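PDB 2JEP: xyloglucanase from Paenibacillus pabuli, which hydrolyses xyloglucan of the plant cell wall (EC 3.2.1.151) and belongs to glycoside hydrolase family 5, whose catalytic domain is a TIM barrel. Local coordinates for residues N110-V115 and T166-Y171; N278-G283 and S331-N336. All blocks are in the same frame, centred on the assembly; numbering follows the deposited sequence.

Interaction 1 (N110-V115 and T166-Y171)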
# COMPACT_ATOMS: atom_id res chain seq x y z
N ASN A 110 0.15 -21.07 -0.24
CA ASN A 110 -0.33 -21.55 1.06
C ASN A 110 0.18 -20.71 2.21
O ASN A 110 -0.52 -20.48 3.19
CB ASN A 110 0.04 -23.02 1.28
CG ASN A 110 -0.79 -23.94 0.44
OD1 ASN A 110 -1.93 -23.62 0.12
ND2 ASN A 110 -0.23 -25.11 0.11
N ARG A 111 1.42 -20.23 2.08
CA ARG A 111 1.97 -19.36 3.12
C ARG A 111 1.28 -17.99 3.14
O ARG A 111 0.96 -17.45 4.21
CB ARG A 111 3.48 -19.18 2.96
CG ARG A 111 4.12 -18.26 3.98
CD ARG A 111 3.93 -18.78 5.42
NE ARG A 111 4.44 -17.79 6.36
CZ ARG A 111 4.01 -17.64 7.61
NH1 ARG A 111 3.09 -18.45 8.12
NH2 ARG A 111 4.46 -16.63 8.34
N ILE A 112 1.08 -17.42 1.96
CA ILE A 112 0.38 -16.14 1.88
C ILE A 112 -1.00 -16.29 2.52
O ILE A 112 -1.45 -15.41 3.30
CB ILE A 112 0.24 -15.67 0.42
CG1 ILE A 112 1.63 -15.43 -0.20
CG2 ILE A 112 -0.68 -14.43 0.32
CD1 ILE A 112 1.65 -15.49 -1.75
N GLN A 113 -1.69 -17.39 2.23
CA GLN A 113 -3.01 -17.59 2.80
C GLN A 113 -2.96 -17.70 4.32
O GLN A 113 -3.82 -17.17 5.01
CB GLN A 113 -3.70 -18.81 2.18
CG GLN A 113 -4.96 -19.18 2.90
CD GLN A 113 -5.65 -20.33 2.28
OE1 GLN A 113 -5.09 -21.42 2.18
NE2 GLN A 113 -6.89 -20.11 1.88
N GLN A 114 -1.94 -18.37 4.86
CA GLN A 114 -1.83 -18.46 6.30
C GLN A 114 -1.67 -17.06 6.93
O GLN A 114 -2.30 -16.74 7.93
CB GLN A 114 -0.66 -19.38 6.67
CG GLN A 114 -0.62 -19.79 8.11
CD GLN A 114 -1.61 -20.89 8.48
OE1 GLN A 114 -1.59 -21.41 9.59
NE2 GLN A 114 -2.49 -21.24 7.55
N VAL A 115 -0.83 -16.22 6.34
CA VAL A 115 -0.60 -14.90 6.88
C VAL A 115 -1.86 -14.03 6.74
O VAL A 115 -2.23 -13.29 7.69
CB VAL A 115 0.63 -14.27 6.21
CG1 VAL A 115 0.85 -12.81 6.67
CG2 VAL A 115 1.89 -15.11 6.54
N THR A 166 -8.33 -16.96 -7.35
CA THR A 166 -8.95 -18.27 -7.14
C THR A 166 -8.66 -18.79 -5.71
O THR A 166 -9.55 -19.29 -5.03
CB THR A 166 -8.50 -19.25 -8.20
OG1 THR A 166 -8.99 -18.81 -9.46
CG2 THR A 166 -9.03 -20.66 -7.93
N LYS A 167 -7.43 -18.62 -5.24
CA LYS A 167 -7.05 -19.11 -3.91
C LYS A 167 -7.91 -18.47 -2.82
O LYS A 167 -8.25 -19.10 -1.82
CB LYS A 167 -5.56 -18.78 -3.65
CG LYS A 167 -4.93 -19.35 -2.39
CD LYS A 167 -4.75 -20.84 -2.50
CE LYS A 167 -4.02 -21.41 -1.29
NZ LYS A 167 -4.10 -22.89 -1.33
N PHE A 168 -8.28 -17.20 -3.02
CA PHE A 168 -8.98 -16.43 -2.00
C PHE A 168 -10.45 -16.15 -2.32
O PHE A 168 -11.09 -15.29 -1.71
CB PHE A 168 -8.23 -15.11 -1.78
CG PHE A 168 -6.89 -15.29 -1.11
CD1 PHE A 168 -6.81 -15.47 0.26
CD2 PHE A 168 -5.72 -15.31 -1.85
CE1 PHE A 168 -5.60 -15.69 0.87
CE2 PHE A 168 -4.49 -15.51 -1.25
CZ PHE A 168 -4.44 -15.70 0.14
N SER A 169 -11.03 -16.93 -3.23
CA SER A 169 -12.35 -16.58 -3.72
C SER A 169 -13.46 -16.59 -2.70
O SER A 169 -14.41 -15.83 -2.84
CB SER A 169 -12.75 -17.46 -4.90
OG SER A 169 -12.97 -18.78 -4.48
N ASN A 170 -13.32 -17.40 -1.64
CA ASN A 170 -14.40 -17.49 -0.66
C ASN A 170 -14.31 -16.48 0.48
O ASN A 170 -15.19 -16.42 1.33
CB ASN A 170 -14.51 -18.93 -0.15
CG ASN A 170 -14.86 -19.93 -1.26
OD1 ASN A 170 -15.65 -19.63 -2.16
ND2 ASN A 170 -14.25 -21.11 -1.21
N TYR A 171 -13.25 -15.67 0.50
CA TYR A 171 -13.12 -14.65 1.53
C TYR A 171 -14.10 -13.51 1.31
O TYR A 171 -14.39 -13.13 0.18
CB TYR A 171 -11.69 -14.09 1.54
CG TYR A 171 -10.70 -15.06 2.13
CD1 TYR A 171 -10.39 -16.27 1.50
CD2 TYR A 171 -10.06 -14.79 3.34
CE1 TYR A 171 -9.50 -17.17 2.05
CE2 TYR A 171 -9.15 -15.69 3.89
CZ TYR A 171 -8.88 -16.89 3.25
OH TYR A 171 -8.00 -17.82 3.75
O HOH W 1 -7.75 -21.57 -0.57
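Phe168 and Gln113 meet in the outer layer of a (beta/alpha)8 barrel, where helix 106-120 meets the C-terminal end of helix 150-167 and the type I turn that follows it, and the contact illustrates how such a seam grades from core to surface. Its inner part is apolar. Gln113 CA sits at the edge of the Phe168 ring, near its plane and 3.6 Å from Phe168 CZ. Ile112 CG2, on a buried side chain, packs 4.0 Å from Phe168 CZ. Leu175 and Phe177 of strand 175-178 and Val116 close around the same ring, which is buried. Further out the contact turns polar. With CG anti to the backbone N (chi1 171°) and the chain extended beyond it, Gln113 reaches across toward the second segment, sliding past Phe168 in the opposite direction. In the conformer given here, one of two, Gln113 NE2 donates to Tyr171 OH over 3.2 Å in a bent bond (N-H...O 137°), tilted out of the amide plane, while the same hydroxyl also bonds Asp117. Toward solvent, Lys167 NZ donates to the exposed Asn110 OD1 at 2.7 Å, nearly in line with the C=O bond, and Lys167 CE lies 3.6 Å from Gln113 OE1. An alanine in place of Lys167 would probably leave Asn110 OD1 without this donor and open a gap beside the Gln113 amide. Asn110 and Gln113 also touch a crystal neighbour, which may influence their side chains. In the same conformer a water accepts from Gln113 NE2 at 3.0 Å and donates to Lys167 O at 2.8 Å.

Interaction 2 (N278-G283 and S331-N336)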
# COMPACT_ATOMS: atom_id res chain seq x y z
N ASN A 278 19.97 15.87 7.60
CA ASN A 278 19.79 17.26 7.13
C ASN A 278 18.49 17.85 7.67
O ASN A 278 18.46 19.00 8.13
CB ASN A 278 19.77 17.34 5.60
CG ASN A 278 21.08 16.91 4.95
OD1 ASN A 278 22.12 16.83 5.60
ND2 ASN A 278 21.02 16.70 3.62
N ILE A 279 17.40 17.08 7.59
CA ILE A 279 16.07 17.53 8.00
C ILE A 279 15.51 16.48 8.95
O ILE A 279 15.34 15.31 8.60
CB ILE A 279 15.13 17.68 6.78
CG1 ILE A 279 15.69 18.68 5.76
CG2 ILE A 279 13.72 18.06 7.24
CD1 ILE A 279 15.88 20.13 6.27
N THR A 280 15.20 16.92 10.17
CA THR A 280 14.77 16.04 11.24
C THR A 280 13.48 16.49 11.93
O THR A 280 13.04 15.85 12.88
CB THR A 280 15.89 15.92 12.29
OG1 THR A 280 16.23 17.24 12.72
CG2 THR A 280 17.13 15.23 11.71
N GLN A 281 12.87 17.58 11.44
CA GLN A 281 11.68 18.14 12.05
C GLN A 281 10.67 18.48 10.96
O GLN A 281 11.04 18.65 9.81
CB GLN A 281 12.02 19.39 12.88
CG GLN A 281 13.22 19.18 13.81
CD GLN A 281 13.45 20.30 14.76
OE1 GLN A 281 12.80 21.36 14.71
NE2 GLN A 281 14.39 20.09 15.66
N TRP A 282 9.41 18.60 11.36
CA TRP A 282 8.31 18.85 10.45
C TRP A 282 7.17 19.53 11.20
O TRP A 282 6.89 19.19 12.34
CB TRP A 282 7.79 17.52 9.86
CG TRP A 282 6.70 17.70 8.85
CD1 TRP A 282 6.86 17.92 7.50
CD2 TRP A 282 5.29 17.76 9.09
NE1 TRP A 282 5.64 18.08 6.91
CE2 TRP A 282 4.66 18.02 7.86
CE3 TRP A 282 4.49 17.63 10.24
CZ2 TRP A 282 3.29 18.10 7.74
CZ3 TRP A 282 3.14 17.75 10.11
CH2 TRP A 282 2.55 17.99 8.87
N GLY A 283 6.50 20.44 10.51
CA GLY A 283 5.30 21.07 10.98
C GLY A 283 5.55 22.23 11.91
O GLY A 283 6.68 22.57 12.26
N SER A 331 19.05 9.47 15.98
CA SER A 331 20.52 9.44 16.02
C SER A 331 21.14 10.75 15.55
O SER A 331 22.32 11.00 15.76
CB SER A 331 21.08 8.29 15.16
OG SER A 331 20.76 8.44 13.79
N TYR A 332 20.33 11.59 14.89
CA TYR A 332 20.78 12.89 14.40
C TYR A 332 20.23 14.04 15.25
O TYR A 332 20.91 15.05 15.42
CB TYR A 332 20.30 13.08 12.96
CG TYR A 332 20.73 12.00 11.97
CD1 TYR A 332 22.05 11.88 11.54
CD2 TYR A 332 19.83 11.12 11.43
CE1 TYR A 332 22.42 10.92 10.61
CE2 TYR A 332 20.17 10.17 10.53
CZ TYR A 332 21.48 10.07 10.11
OH TYR A 332 21.84 9.15 9.15
N ASP A 333 18.98 13.92 15.69
CA ASP A 333 18.26 14.96 16.42
C ASP A 333 17.47 14.25 17.52
O ASP A 333 16.55 13.50 17.22
CB ASP A 333 17.33 15.69 15.45
CG ASP A 333 16.48 16.78 16.10
OD1 ASP A 333 16.41 16.84 17.36
OD2 ASP A 333 15.85 17.54 15.34
N SER A 334 17.85 14.47 18.77
CA SER A 334 17.21 13.79 19.87
C SER A 334 15.74 14.12 20.05
O SER A 334 15.04 13.41 20.78
CB SER A 334 17.96 14.00 21.18
OG SER A 334 17.93 15.38 21.53
N SER A 335 15.25 15.14 19.35
CA SER A 335 13.82 15.48 19.35
C SER A 335 13.02 14.89 18.19
O SER A 335 11.84 15.15 18.08
CB SER A 335 13.62 16.98 19.39
OG SER A 335 13.97 17.64 18.18
N ASN A 336 13.65 14.08 17.34
CA ASN A 336 12.98 13.66 16.11
C ASN A 336 11.65 12.98 16.32
O ASN A 336 10.75 13.15 15.50
CB ASN A 336 13.94 12.80 15.29
CG ASN A 336 13.29 12.18 14.06
OD1 ASN A 336 13.12 10.95 14.01
ND2 ASN A 336 12.97 13.00 13.05
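Thr280 turns its hydroxyl to the position between its backbone N and carbonyl carbon (chi1 55°), which sets OG1 facing Asp333, and Asp333 holds CG anti to its own N (chi1 178°), carrying CG toward the other loop. Thr280 OG1 lies 2.7 Å from Asp333 OD2. The arrangement shows how one buried carboxylate can tie two irregular loops together by dividing its oxygens between them. OD2 serves the segment 278-283. Thr280 OG1 donates to its anti lone pair, and Gln281 NE2 to the syn lone pair of Asp333 OD2, 3.0 Å away and nearly straight (N-H...O 170°), with the oxygen in the plane of the amide. The other oxygen stays within 331-336, where Asp333 OD1 accepts from Ser335 N at 2.9 Å, a capping bond ahead of helix 336-353, and from Ser335 OG at 2.7 Å; both donors approach from one face of the carboxylate. Four donors thus grip the group, fix its rotation, and are likely to favour its charged form. The type I turn from Asp333 to Asn336 then presents the Asn336 side chain to the other loop, Asn336 ND2 bonding Thr280 O at 2.9 Å in the plane of its own amide. Apolar contact is slight: Thr280 CG2 rests 3.8 Å from Asp333 CB and 4.0 Å from Tyr332 CB. Further partners steady the polar ends: Gln281 OE1 accepts from Ser286, Thr287 and Asn288, Asn336 OD1 from Lys329 N, and Tyr332 OH pairs with His369. The contact therefore joins the loop running from helix 269-272 to helix 298-313 with the loop between strand 319-324 and helix 336-353, Phe271 touching Asn336 and Tyr339 touching Gln281.

How the interactions relate
Interaction 1 and interaction 2 lie on opposite sides of the centre of one barrel domain, their own centres about 41 Å apart and their nearest atoms about 28 Å apart. They follow one another along the chain: interaction 1 closes before interaction 2 opens. The first joins helix 106-120 to the end of helix 150-167, elements that precede strands 125-128 and 175-178; the second joins the loop after helix 269-272, which follows the sixth strand, to the loop after the seventh, 319-324. No segment is shared. As a worked example, the pair shows two independent contacts in a closed barrel, one between a helix and a helix end with its turn, the other between two loops.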